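Local coordinates for pyruvate kinase (Cryptosporidium parvum, PDB 4DRS), which probably catalyses the last step of glycolysis, the transfer of a phosphoryl group from phosphoenolpyruvate to ADP to yield pyruvate and ATP, at residues T42-Q47 with G69-R74; T46-T51 with V377-C382; I63-K68 with D373-M378. All blocks are in the same frame, centred on the assembly; numbering follows the deposited sequence.

Interaction 1. Residues T42-Q47 with G69-R74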
ATOM      1  N   THR A  42      -0.270 -21.597 -21.061  1.00 75.14           N
ATOM      2  CA  THR A  42      -1.007 -20.330 -20.763  1.00 72.68           C
ATOM      3  C   THR A  42      -1.742 -19.785 -21.995  1.00 69.75           C
ATOM      4  O   THR A  42      -1.172 -19.060 -22.819  1.00 69.42           O
ATOM      5  CB  THR A  42      -0.090 -19.257 -20.116  1.00 74.44           C
ATOM      6  OG1 THR A  42      -0.787 -18.005 -20.042  1.00 74.44           O
ATOM      7  CG2 THR A  42       1.218 -19.074 -20.905  1.00 74.65           C
ATOM      8  N   GLN A  43      -3.017 -20.147 -22.111  1.00 66.03           N
ATOM      9  CA  GLN A  43      -3.828 -19.768 -23.266  1.00 61.85           C
ATOM     10  C   GLN A  43      -4.533 -18.418 -23.093  1.00 55.94           C
ATOM     11  O   GLN A  43      -4.765 -17.965 -21.973  1.00 54.79           O
ATOM     12  CB  GLN A  43      -4.838 -20.873 -23.606  1.00 64.83           C
ATOM     13  CG  GLN A  43      -5.824 -21.201 -22.494  1.00 68.36           C
ATOM     14  CD  GLN A  43      -6.967 -22.080 -22.971  1.00 72.31           C
ATOM     15  OE1 GLN A  43      -6.756 -23.071 -23.677  1.00 74.65           O
ATOM     16  NE2 GLN A  43      -8.189 -21.722 -22.582  1.00 72.41           N
ATOM     17  N   ARG A  44      -4.867 -17.795 -24.219  1.00 50.55           N
ATOM     18  CA  ARG A  44      -5.550 -16.505 -24.263  1.00 46.20           C
ATOM     19  C   ARG A  44      -6.865 -16.476 -23.465  1.00 44.14           C
ATOM     20  O   ARG A  44      -7.655 -17.423 -23.504  1.00 43.53           O
ATOM     21  CB  ARG A  44      -5.791 -16.111 -25.723  1.00 44.73           C
ATOM     22  CG  ARG A  44      -6.681 -14.895 -25.927  1.00 43.59           C
ATOM     23  CD  ARG A  44      -6.964 -14.640 -27.398  1.00 43.22           C
ATOM     24  NE  ARG A  44      -7.230 -15.867 -28.149  1.00 43.44           N
ATOM     25  CZ  ARG A  44      -8.387 -16.520 -28.153  1.00 42.36           C
ATOM     26  NH1 ARG A  44      -9.416 -16.086 -27.441  1.00 42.09           N
ATOM     27  NH2 ARG A  44      -8.510 -17.616 -28.875  1.00 42.86           N
ATOM     28  N   LYS A  45      -7.082 -15.380 -22.742  1.00 41.67           N
ATOM     29  CA  LYS A  45      -8.274 -15.223 -21.903  1.00 40.37           C
ATOM     30  C   LYS A  45      -9.330 -14.348 -22.563  1.00 37.92           C
ATOM     31  O   LYS A  45     -10.524 -14.637 -22.486  1.00 36.97           O
ATOM     32  CB  LYS A  45      -7.902 -14.647 -20.536  1.00 40.50           C
ATOM     33  CG  LYS A  45      -7.090 -15.591 -19.676  1.00 41.08           C
ATOM     34  CD  LYS A  45      -6.612 -14.899 -18.412  1.00 42.22           C
ATOM     35  CE  LYS A  45      -5.634 -15.770 -17.651  1.00 43.04           C
ATOM     36  NZ  LYS A  45      -6.215 -17.115 -17.379  1.00 43.05           N
ATOM     37  N   THR A  46      -8.879 -13.283 -23.214  1.00 37.18           N
ATOM     38  CA  THR A  46      -9.775 -12.370 -23.903  1.00 37.12           C
ATOM     39  C   THR A  46     -10.488 -13.078 -25.051  1.00 36.89           C
ATOM     40  O   THR A  46      -9.861 -13.728 -25.886  1.00 37.01           O
ATOM     41  CB  THR A  46      -9.022 -11.136 -24.420  1.00 37.38           C
ATOM     42  OG1 THR A  46      -8.247 -10.581 -23.351  1.00 38.03           O
ATOM     43  CG2 THR A  46     -10.001 -10.073 -24.939  1.00 37.25           C
ATOM     44  N   GLN A  47     -11.809 -12.954 -25.064  1.00 36.12           N
ATOM     45  CA  GLN A  47     -12.633 -13.584 -26.079  1.00 36.06           C
ATOM     46  C   GLN A  47     -12.575 -12.796 -27.382  1.00 36.19           C
ATOM     47  O   GLN A  47     -12.343 -11.584 -27.382  1.00 36.16           O
ATOM     48  CB  GLN A  47     -14.075 -13.704 -25.585  1.00 36.06           C
ATOM     49  CG  GLN A  47     -14.234 -14.419 -24.246  1.00 36.01           C
ATOM     50  CD  GLN A  47     -14.092 -15.935 -24.332  1.00 36.43           C
ATOM     51  OE1 GLN A  47     -13.708 -16.491 -25.366  1.00 36.46           O
ATOM     52  NE2 GLN A  47     -14.405 -16.614 -23.229  1.00 36.51           N
ATOM     53  N   GLY A  69      -9.192 -18.741 -33.312  1.00 43.08           N
ATOM     54  CA  GLY A  69      -9.584 -18.212 -32.006  1.00 41.36           C
ATOM     55  C   GLY A  69     -10.959 -17.587 -31.843  1.00 40.05           C
ATOM     56  O   GLY A  69     -11.232 -16.980 -30.805  1.00 39.52           O
ATOM     57  N   MET A  70     -11.830 -17.727 -32.843  1.00 39.36           N
ATOM     58  CA  MET A  70     -13.177 -17.134 -32.759  1.00 39.07           C
ATOM     59  C   MET A  70     -13.997 -17.748 -31.626  1.00 38.31           C
ATOM     60  O   MET A  70     -14.171 -18.966 -31.569  1.00 39.21           O
ATOM     61  CB  MET A  70     -13.936 -17.251 -34.092  1.00 38.69           C
ATOM     62  CG  MET A  70     -15.356 -16.690 -34.054  1.00 38.54           C
ATOM     63  SD  MET A  70     -16.293 -16.854 -35.591  1.00 39.63           S
ATOM     64  CE  MET A  70     -16.429 -18.635 -35.738  1.00 37.24           C
ATOM     65  N   SER A  71     -14.482 -16.898 -30.726  1.00 37.69           N
ATOM     66  CA  SER A  71     -15.366 -17.323 -29.637  1.00 37.28           C
ATOM     67  C   SER A  71     -16.824 -17.132 -30.034  1.00 35.45           C
ATOM     68  O   SER A  71     -17.675 -17.972 -29.736  1.00 35.34           O
ATOM     69  CB  SER A  71     -15.100 -16.511 -28.366  1.00 38.33           C
ATOM     70  OG  SER A  71     -13.743 -16.568 -27.977  1.00 41.09           O
ATOM     71  N   VAL A  72     -17.096 -16.004 -30.688  1.00 34.06           N
ATOM     72  CA  VAL A  72     -18.448 -15.597 -31.052  1.00 33.35           C
ATOM     73  C   VAL A  72     -18.480 -15.168 -32.522  1.00 33.48           C
ATOM     74  O   VAL A  72     -17.600 -14.430 -32.980  1.00 33.57           O
ATOM     75  CB  VAL A  72     -18.938 -14.422 -30.170  1.00 32.61           C
ATOM     76  CG1 VAL A  72     -20.307 -13.930 -30.617  1.00 32.25           C
ATOM     77  CG2 VAL A  72     -18.976 -14.815 -28.702  1.00 32.92           C
ATOM     78  N   ALA A  73     -19.489 -15.639 -33.252  1.00 33.23           N
ATOM     79  CA  ALA A  73     -19.738 -15.177 -34.615  1.00 34.11           C
ATOM     80  C   ALA A  73     -20.831 -14.108 -34.614  1.00 34.47           C
ATOM     81  O   ALA A  73     -21.890 -14.291 -34.004  1.00 34.63           O
ATOM     82  CB  ALA A  73     -20.122 -16.341 -35.515  1.00 33.72           C
ATOM     83  N   ARG A  74     -20.558 -12.994 -35.293  1.00 34.69           N
ATOM     84  CA  ARG A  74     -21.475 -11.857 -35.348  1.00 34.89           C
ATOM     85  C   ARG A  74     -22.075 -11.672 -36.731  1.00 35.44           C
ATOM     86  O   ARG A  74     -21.370 -11.702 -37.743  1.00 35.46           O
ATOM     87  CB  ARG A  74     -20.753 -10.580 -34.925  1.00 35.38           C
ATOM     88  CG  ARG A  74     -21.547  -9.288 -35.066  1.00 35.56           C
ATOM     89  CD  ARG A  74     -20.690  -8.120 -34.607  1.00 36.32           C
ATOM     90  NE  ARG A  74     -21.264  -6.821 -34.937  1.00 37.63           N
ATOM     91  CZ  ARG A  74     -20.910  -6.076 -35.980  1.00 38.72           C
ATOM     92  NH1 ARG A  74     -19.975  -6.487 -36.826  1.00 39.06           N
ATOM     93  NH2 ARG A  74     -21.499  -4.906 -36.180  1.00 39.57           N
TER
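Ser71 and Gln47 meet through a short hydrogen bond: the hydroxyl OG of Ser71 donates to OE1 of Gln47 at 2.6 Å, tilted 19° from the plane of the amide. Gln47 reaches it by folding at chi2 (-76°), which turns the carboxamide across to the serine. The same hydroxyl also bonds to the backbone N of Ile48, while Gln47 NE2 is held by the carbonyls of Ala466 and Val469. Both ends of the amide are thus engaged, which fixes its rotation.

Beside this pair, Arg44 brings its guanidinium obliquely up to Gly69, with NH2 3.4 Å from Gly69 CA. The group is braced from its own segment, since NH1 donates to Thr46 O at 2.9 Å with the acceptor lying in the guanidinium plane, and NE bonds to Ser379 OG. Gly69 has a positive phi (134°) and closes the preceding helix in a Schellman motif, a conformation that favours glycine. The contact belongs to the N-terminal end of the strands of a TIM barrel, where the chain entering the first strand meets the turn between the first helix and the second strand.

Interaction 2. Residues T46-T51 with V377-C382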
ATOM      1  N   THR A  46      -8.879 -13.283 -23.214  1.00 37.18           N
ATOM      2  CA  THR A  46      -9.775 -12.370 -23.903  1.00 37.12           C
ATOM      3  C   THR A  46     -10.488 -13.078 -25.051  1.00 36.89           C
ATOM      4  O   THR A  46      -9.861 -13.728 -25.886  1.00 37.01           O
ATOM      5  CB  THR A  46      -9.022 -11.136 -24.420  1.00 37.38           C
ATOM      6  OG1 THR A  46      -8.247 -10.581 -23.351  1.00 38.03           O
ATOM      7  CG2 THR A  46     -10.001 -10.073 -24.939  1.00 37.25           C
ATOM      8  N   GLN A  47     -11.809 -12.954 -25.064  1.00 36.12           N
ATOM      9  CA  GLN A  47     -12.633 -13.584 -26.079  1.00 36.06           C
ATOM     10  C   GLN A  47     -12.575 -12.796 -27.382  1.00 36.19           C
ATOM     11  O   GLN A  47     -12.343 -11.584 -27.382  1.00 36.16           O
ATOM     12  CB  GLN A  47     -14.075 -13.704 -25.585  1.00 36.06           C
ATOM     13  CG  GLN A  47     -14.234 -14.419 -24.246  1.00 36.01           C
ATOM     14  CD  GLN A  47     -14.092 -15.935 -24.332  1.00 36.43           C
ATOM     15  OE1 GLN A  47     -13.708 -16.491 -25.366  1.00 36.46           O
ATOM     16  NE2 GLN A  47     -14.405 -16.614 -23.229  1.00 36.51           N
ATOM     17  N   ILE A  48     -12.783 -13.494 -28.493  1.00 36.53           N
ATOM     18  CA  ILE A  48     -12.705 -12.877 -29.811  1.00 36.60           C
ATOM     19  C   ILE A  48     -14.017 -13.045 -30.561  1.00 37.34           C
ATOM     20  O   ILE A  48     -14.492 -14.167 -30.764  1.00 37.45           O
ATOM     21  CB  ILE A  48     -11.533 -13.445 -30.645  1.00 36.45           C
ATOM     22  CG1 ILE A  48     -10.190 -13.046 -30.025  1.00 36.11           C
ATOM     23  CG2 ILE A  48     -11.617 -12.970 -32.090  1.00 36.97           C
ATOM     24  CD1 ILE A  48      -8.982 -13.667 -30.697  1.00 36.73           C
ATOM     25  N   ILE A  49     -14.594 -11.912 -30.957  1.00 33.78           N
ATOM     26  CA  ILE A  49     -15.774 -11.876 -31.810  1.00 34.11           C
ATOM     27  C   ILE A  49     -15.353 -11.599 -33.255  1.00 34.39           C
ATOM     28  O   ILE A  49     -14.574 -10.676 -33.509  1.00 34.77           O
ATOM     29  CB  ILE A  49     -16.779 -10.797 -31.348  1.00 34.20           C
ATOM     30  CG1 ILE A  49     -17.216 -11.046 -29.900  1.00 34.20           C
ATOM     31  CG2 ILE A  49     -17.992 -10.761 -32.276  1.00 34.14           C
ATOM     32  CD1 ILE A  49     -18.160  -9.996 -29.344  1.00 33.88           C
ATOM     33  N   CYS A  50     -15.859 -12.403 -34.189  1.00 34.45           N
ATOM     34  CA  CYS A  50     -15.615 -12.190 -35.622  1.00 35.71           C
ATOM     35  C   CYS A  50     -16.918 -11.928 -36.342  1.00 35.58           C
ATOM     36  O   CYS A  50     -17.898 -12.643 -36.144  1.00 35.12           O
ATOM     37  CB  CYS A  50     -14.937 -13.400 -36.270  1.00 36.39           C
ATOM     38  SG  CYS A  50     -13.341 -13.840 -35.565  1.00 39.27           S
ATOM     39  N   THR A  51     -16.919 -10.898 -37.179  1.00 36.89           N
ATOM     40  CA  THR A  51     -18.068 -10.574 -38.002  1.00 38.21           C
ATOM     41  C   THR A  51     -18.028 -11.440 -39.245  1.00 39.31           C
ATOM     42  O   THR A  51     -17.019 -11.471 -39.960  1.00 39.90           O
ATOM     43  CB  THR A  51     -18.070  -9.088 -38.397  1.00 39.25           C
ATOM     44  OG1 THR A  51     -17.983  -8.286 -37.211  1.00 38.97           O
ATOM     45  CG2 THR A  51     -19.343  -8.736 -39.162  1.00 39.18           C
ATOM     46  N   VAL A 377      -3.354 -13.150 -35.630  1.00 51.87           N
ATOM     47  CA  VAL A 377      -2.591 -12.019 -35.107  1.00 52.89           C
ATOM     48  C   VAL A 377      -3.240 -11.448 -33.832  1.00 51.11           C
ATOM     49  O   VAL A 377      -2.577 -11.316 -32.796  1.00 49.52           O
ATOM     50  CB  VAL A 377      -2.425 -10.930 -36.200  1.00 54.62           C
ATOM     51  CG1 VAL A 377      -2.093  -9.566 -35.602  1.00 53.98           C
ATOM     52  CG2 VAL A 377      -1.364 -11.354 -37.209  1.00 56.39           C
ATOM     53  N   MET A 378      -4.534 -11.142 -33.913  1.00 50.23           N
ATOM     54  CA  MET A 378      -5.276 -10.570 -32.790  1.00 50.69           C
ATOM     55  C   MET A 378      -5.197 -11.472 -31.558  1.00 48.09           C
ATOM     56  O   MET A 378      -4.996 -10.993 -30.441  1.00 45.66           O
ATOM     57  CB  MET A 378      -6.737 -10.302 -33.184  1.00 54.15           C
ATOM     58  CG  MET A 378      -7.467  -9.347 -32.246  1.00 58.89           C
ATOM     59  SD  MET A 378      -8.958  -8.569 -32.922  1.00 67.76           S
ATOM     60  CE  MET A 378     -10.144  -9.903 -32.785  1.00 62.19           C
ATOM     61  N   SER A 379      -5.339 -12.776 -31.784  1.00 46.73           N
ATOM     62  CA  SER A 379      -5.276 -13.775 -30.723  1.00 46.40           C
ATOM     63  C   SER A 379      -3.931 -13.772 -29.991  1.00 46.59           C
ATOM     64  O   SER A 379      -3.888 -13.785 -28.758  1.00 45.86           O
ATOM     65  CB  SER A 379      -5.567 -15.166 -31.292  1.00 46.36           C
ATOM     66  OG  SER A 379      -5.490 -16.153 -30.284  1.00 46.88           O
ATOM     67  N   ARG A 380      -2.846 -13.747 -30.761  1.00 47.15           N
ATOM     68  CA  ARG A 380      -1.492 -13.753 -30.211  1.00 48.56           C
ATOM     69  C   ARG A 380      -1.210 -12.467 -29.430  1.00 46.44           C
ATOM     70  O   ARG A 380      -0.623 -12.514 -28.343  1.00 45.68           O
ATOM     71  CB  ARG A 380      -0.461 -13.947 -31.328  1.00 52.41           C
ATOM     72  CG  ARG A 380      -0.762 -15.115 -32.256  1.00 55.83           C
ATOM     73  CD  ARG A 380       0.313 -16.189 -32.250  1.00 60.78           C
ATOM     74  NE  ARG A 380       1.560 -15.717 -32.859  1.00 65.96           N
ATOM     75  CZ  ARG A 380       1.748 -15.507 -34.164  1.00 68.53           C
ATOM     76  NH1 ARG A 380       0.769 -15.720 -35.039  1.00 68.46           N
ATOM     77  NH2 ARG A 380       2.927 -15.075 -34.596  1.00 68.50           N
ATOM     78  N   VAL A 381      -1.648 -11.334 -29.980  1.00 44.13           N
ATOM     79  CA  VAL A 381      -1.550 -10.043 -29.296  1.00 42.95           C
ATOM     80  C   VAL A 381      -2.232 -10.084 -27.930  1.00 42.03           C
ATOM     81  O   VAL A 381      -1.637  -9.673 -26.930  1.00 41.41           O
ATOM     82  CB  VAL A 381      -2.130  -8.888 -30.140  1.00 42.72           C
ATOM     83  CG1 VAL A 381      -2.244  -7.612 -29.312  1.00 42.47           C
ATOM     84  CG2 VAL A 381      -1.265  -8.644 -31.366  1.00 43.12           C
ATOM     85  N   CYS A 382      -3.468 -10.588 -27.891  1.00 40.80           N
ATOM     86  CA  CYS A 382      -4.206 -10.722 -26.632  1.00 40.31           C
ATOM     87  C   CYS A 382      -3.410 -11.508 -25.600  1.00 40.66           C
ATOM     88  O   CYS A 382      -3.234 -11.046 -24.470  1.00 40.17           O
ATOM     89  CB  CYS A 382      -5.567 -11.380 -26.850  1.00 39.31           C
ATOM     90  SG  CYS A 382      -6.765 -10.335 -27.702  1.00 39.12           S
TER
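In the (beta/alpha)8 barrel of pyruvate kinase the first strand, 47-51, is covered on its outer side by helix 371-386, which follows the last strand, so this contact lies where the barrel closes on itself. Ile48 is the hub. Its two branches part company on reaching the helix: CG2 touches the methyl CE of Met378 at 3.5 Å, while CD1 rests against the helix backbone and side chain at Ser379, 3.7 Å from Ser379 CA and 3.8 Å from Ser379 CB. The extended chi2 of Ile48 (174°) carries CD1 out to the helix surface.

Met378 runs past Ile48 in the opposite sense. Its chain is extended through chi1 and chi2 and bends only at chi3 (78°), so that the terminal methyl, rather than the sulfur, makes the closest approach. Val359 and Leu361 of the last strand and Val348 of helix 342-354 also touch Met378, which therefore belongs to the apolar layer between strands and helices.

Polar atoms play little part in the interface itself. Ser379 offers its carbons to Ile48, and Thr46 OG1 is hydrogen-bonded to Glu386, at the end of the same helix. Outward from the barrel, Arg380 forms a salt bridge with Glu304 of the second subunit, placing this helix at a subunit boundary. At the entry to the strand, Cys382 SG lies 4.1 Å from Thr46 CB.

Interaction 3. Residues I63-K68 with D373-M378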
ATOM      1  N   ILE A  63     -14.743 -22.922 -39.806  1.00 40.30           N
ATOM      2  CA  ILE A  63     -13.898 -23.851 -39.061  1.00 40.55           C
ATOM      3  C   ILE A  63     -12.528 -23.217 -38.826  1.00 41.01           C
ATOM      4  O   ILE A  63     -12.012 -23.228 -37.699  1.00 41.25           O
ATOM      5  CB  ILE A  63     -13.747 -25.195 -39.805  1.00 41.13           C
ATOM      6  CG1 ILE A  63     -15.057 -25.986 -39.755  1.00 40.74           C
ATOM      7  CG2 ILE A  63     -12.608 -26.020 -39.223  1.00 41.30           C
ATOM      8  CD1 ILE A  63     -15.073 -27.192 -40.669  1.00 40.52           C
ATOM      9  N   GLY A  64     -11.956 -22.651 -39.890  1.00 40.77           N
ATOM     10  CA  GLY A  64     -10.691 -21.933 -39.806  1.00 41.41           C
ATOM     11  C   GLY A  64     -10.720 -20.846 -38.744  1.00 41.29           C
ATOM     12  O   GLY A  64      -9.804 -20.749 -37.930  1.00 41.47           O
ATOM     13  N   LEU A  65     -11.786 -20.045 -38.745  1.00 40.26           N
ATOM     14  CA  LEU A  65     -11.957 -18.973 -37.765  1.00 40.40           C
ATOM     15  C   LEU A  65     -12.003 -19.479 -36.323  1.00 40.05           C
ATOM     16  O   LEU A  65     -11.448 -18.839 -35.423  1.00 40.16           O
ATOM     17  CB  LEU A  65     -13.199 -18.134 -38.074  1.00 40.60           C
ATOM     18  CG  LEU A  65     -13.161 -17.274 -39.339  1.00 41.34           C
ATOM     19  CD1 LEU A  65     -14.539 -16.675 -39.593  1.00 41.35           C
ATOM     20  CD2 LEU A  65     -12.104 -16.183 -39.249  1.00 41.36           C
ATOM     21  N   ILE A  66     -12.654 -20.621 -36.112  1.00 39.09           N
ATOM     22  CA  ILE A  66     -12.638 -21.281 -34.809  1.00 39.41           C
ATOM     23  C   ILE A  66     -11.202 -21.668 -34.417  1.00 41.14           C
ATOM     24  O   ILE A  66     -10.768 -21.404 -33.293  1.00 40.65           O
ATOM     25  CB  ILE A  66     -13.582 -22.510 -34.769  1.00 38.87           C
ATOM     26  CG1 ILE A  66     -15.030 -22.084 -35.074  1.00 37.31           C
ATOM     27  CG2 ILE A  66     -13.491 -23.225 -33.420  1.00 37.94           C
ATOM     28  CD1 ILE A  66     -15.995 -23.227 -35.307  1.00 36.96           C
ATOM     29  N   ASP A  67     -10.464 -22.265 -35.355  1.00 42.72           N
ATOM     30  CA  ASP A  67      -9.085 -22.697 -35.102  1.00 44.28           C
ATOM     31  C   ASP A  67      -8.153 -21.532 -34.778  1.00 45.47           C
ATOM     32  O   ASP A  67      -7.198 -21.690 -34.013  1.00 45.42           O
ATOM     33  CB  ASP A  67      -8.537 -23.496 -36.285  1.00 46.10           C
ATOM     34  CG  ASP A  67      -9.117 -24.904 -36.364  1.00 47.70           C
ATOM     35  OD1 ASP A  67      -9.760 -25.353 -35.390  1.00 47.58           O
ATOM     36  OD2 ASP A  67      -8.920 -25.567 -37.407  1.00 49.32           O
ATOM     37  N   LYS A  68      -8.441 -20.368 -35.357  1.00 45.01           N
ATOM     38  CA  LYS A  68      -7.631 -19.177 -35.141  1.00 45.23           C
ATOM     39  C   LYS A  68      -7.999 -18.467 -33.836  1.00 44.62           C
ATOM     40  O   LYS A  68      -7.215 -17.667 -33.321  1.00 45.65           O
ATOM     41  CB  LYS A  68      -7.748 -18.205 -36.325  1.00 47.37           C
ATOM     42  CG  LYS A  68      -7.503 -18.799 -37.710  1.00 49.05           C
ATOM     43  CD  LYS A  68      -6.055 -19.201 -37.932  1.00 51.84           C
ATOM     44  CE  LYS A  68      -5.877 -19.870 -39.289  1.00 54.23           C
ATOM     45  NZ  LYS A  68      -4.516 -20.462 -39.438  1.00 56.48           N
ATOM     46  N   ASP A 373      -5.601 -14.557 -41.221  1.00 71.86           N
ATOM     47  CA  ASP A 373      -4.397 -13.907 -40.703  1.00 70.64           C
ATOM     48  C   ASP A 373      -4.701 -12.946 -39.549  1.00 67.04           C
ATOM     49  O   ASP A 373      -4.011 -12.961 -38.528  1.00 65.78           O
ATOM     50  CB  ASP A 373      -3.659 -13.166 -41.825  1.00 74.68           C
ATOM     51  CG  ASP A 373      -3.003 -14.110 -42.822  1.00 78.78           C
ATOM     52  OD1 ASP A 373      -2.365 -15.098 -42.389  1.00 80.19           O
ATOM     53  OD2 ASP A 373      -3.115 -13.855 -44.043  1.00 80.89           O
ATOM     54  N   ALA A 374      -5.742 -12.132 -39.719  1.00 63.42           N
ATOM     55  CA  ALA A 374      -6.134 -11.125 -38.730  1.00 60.47           C
ATOM     56  C   ALA A 374      -6.482 -11.719 -37.364  1.00 57.73           C
ATOM     57  O   ALA A 374      -5.924 -11.303 -36.344  1.00 55.63           O
ATOM     58  CB  ALA A 374      -7.283 -10.277 -39.260  1.00 61.09           C
ATOM     59  N   VAL A 375      -7.391 -12.694 -37.353  1.00 55.54           N
ATOM     60  CA  VAL A 375      -7.804 -13.372 -36.126  1.00 53.39           C
ATOM     61  C   VAL A 375      -6.596 -13.934 -35.385  1.00 52.65           C
ATOM     62  O   VAL A 375      -6.458 -13.749 -34.175  1.00 51.47           O
ATOM     63  CB  VAL A 375      -8.794 -14.521 -36.410  1.00 53.29           C
ATOM     64  CG1 VAL A 375      -9.295 -15.139 -35.113  1.00 52.15           C
ATOM     65  CG2 VAL A 375      -9.966 -14.024 -37.231  1.00 55.04           C
ATOM     66  N   ASN A 376      -5.730 -14.612 -36.128  1.00 52.91           N
ATOM     67  CA  ASN A 376      -4.555 -15.254 -35.566  1.00 53.47           C
ATOM     68  C   ASN A 376      -3.602 -14.246 -34.921  1.00 51.96           C
ATOM     69  O   ASN A 376      -3.119 -14.457 -33.808  1.00 49.63           O
ATOM     70  CB  ASN A 376      -3.848 -16.080 -36.641  1.00 56.03           C
ATOM     71  CG  ASN A 376      -2.813 -17.013 -36.060  1.00 57.60           C
ATOM     72  OD1 ASN A 376      -1.658 -16.633 -35.866  1.00 58.86           O
ATOM     73  ND2 ASN A 376      -3.223 -18.243 -35.774  1.00 58.89           N
ATOM     74  N   VAL A 377      -3.354 -13.150 -35.630  1.00 51.87           N
ATOM     75  CA  VAL A 377      -2.591 -12.019 -35.107  1.00 52.89           C
ATOM     76  C   VAL A 377      -3.240 -11.448 -33.832  1.00 51.11           C
ATOM     77  O   VAL A 377      -2.577 -11.316 -32.796  1.00 49.52           O
ATOM     78  CB  VAL A 377      -2.425 -10.930 -36.200  1.00 54.62           C
ATOM     79  CG1 VAL A 377      -2.093  -9.566 -35.602  1.00 53.98           C
ATOM     80  CG2 VAL A 377      -1.364 -11.354 -37.209  1.00 56.39           C
ATOM     81  N   MET A 378      -4.534 -11.142 -33.913  1.00 50.23           N
ATOM     82  CA  MET A 378      -5.276 -10.570 -32.790  1.00 50.69           C
ATOM     83  C   MET A 378      -5.197 -11.472 -31.558  1.00 48.09           C
ATOM     84  O   MET A 378      -4.996 -10.993 -30.441  1.00 45.66           O
ATOM     85  CB  MET A 378      -6.737 -10.302 -33.184  1.00 54.15           C
ATOM     86  CG  MET A 378      -7.467  -9.347 -32.246  1.00 58.89           C
ATOM     87  SD  MET A 378      -8.958  -8.569 -32.922  1.00 67.76           S
ATOM     88  CE  MET A 378     -10.144  -9.903 -32.785  1.00 62.19           C
TER
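Val375 sends one methyl to each of two residues on the neighbouring helix. CG2 meets Leu65 CD2 at 3.6 Å, the two side chains crossing at about a right angle, and CG1 lies 3.6 Å from Lys68 CB and 3.7 Å from the backbone O of Lys68. The torsion of the valine (chi1 -175°) splits the methyls in this way, CG1 lying opposite the backbone N and CG2 opposite the carbonyl carbon.

Lys68 has the most surface buried here, and it is the aliphatic part that is used. After a bend at chi2 (-69°) the chain runs out extended, passing Asn376 obliquely with CD 3.7 Å from Asn376 ND2 and 4.0 Å from Asn376 CB. The amine lies further on: Lys68 NZ is 6.5 Å from Asp373 OD1, a separation at which opposite charges could attract only weakly.

These side chains join the first and last helices of the TIM barrel's outer layer. Segments 63-68 and 373-378 run nearly parallel, at 16°, as expected of adjacent helices round such a barrel, and their axes come within 9.0 Å. The backbones draw closest at Lys68 and Asn376, with a CA to CA distance of 5.0 Å.

Beneath the helices, Val375 also packs on Cys50 of the first strand and Leu361 of the last, and both Val375 and Leu65 touch Thr365 of the short helix 363-366. Along its own helix, Asn376 OD1 receives a weak hydrogen bond from Arg380 NH1 one turn later.

Overall arrangement
The three contacts form one cluster at the seam of the TIM barrel, their centres about 6 Å (interactions 1 and 2), 8 Å (2 and 3) and 9 Å (1 and 3) apart. Along the chain, strand 47-51, helix 59-68 and strand 72-76 come in succession, while helix 371-386 arrives some 300 residues later. Interactions 1 and 2 share Thr46 and Gln47 and reach neighbouring strands of one sheet; interactions 2 and 3 share Val377 and Met378 of the late helix. That helix thus packs on both the first strand and the first helix, closing the ring. Arg74, ending segment 69-74 and part of the ADP site (no ADP bound here), hydrogen-bonds to Thr51 of interaction 2.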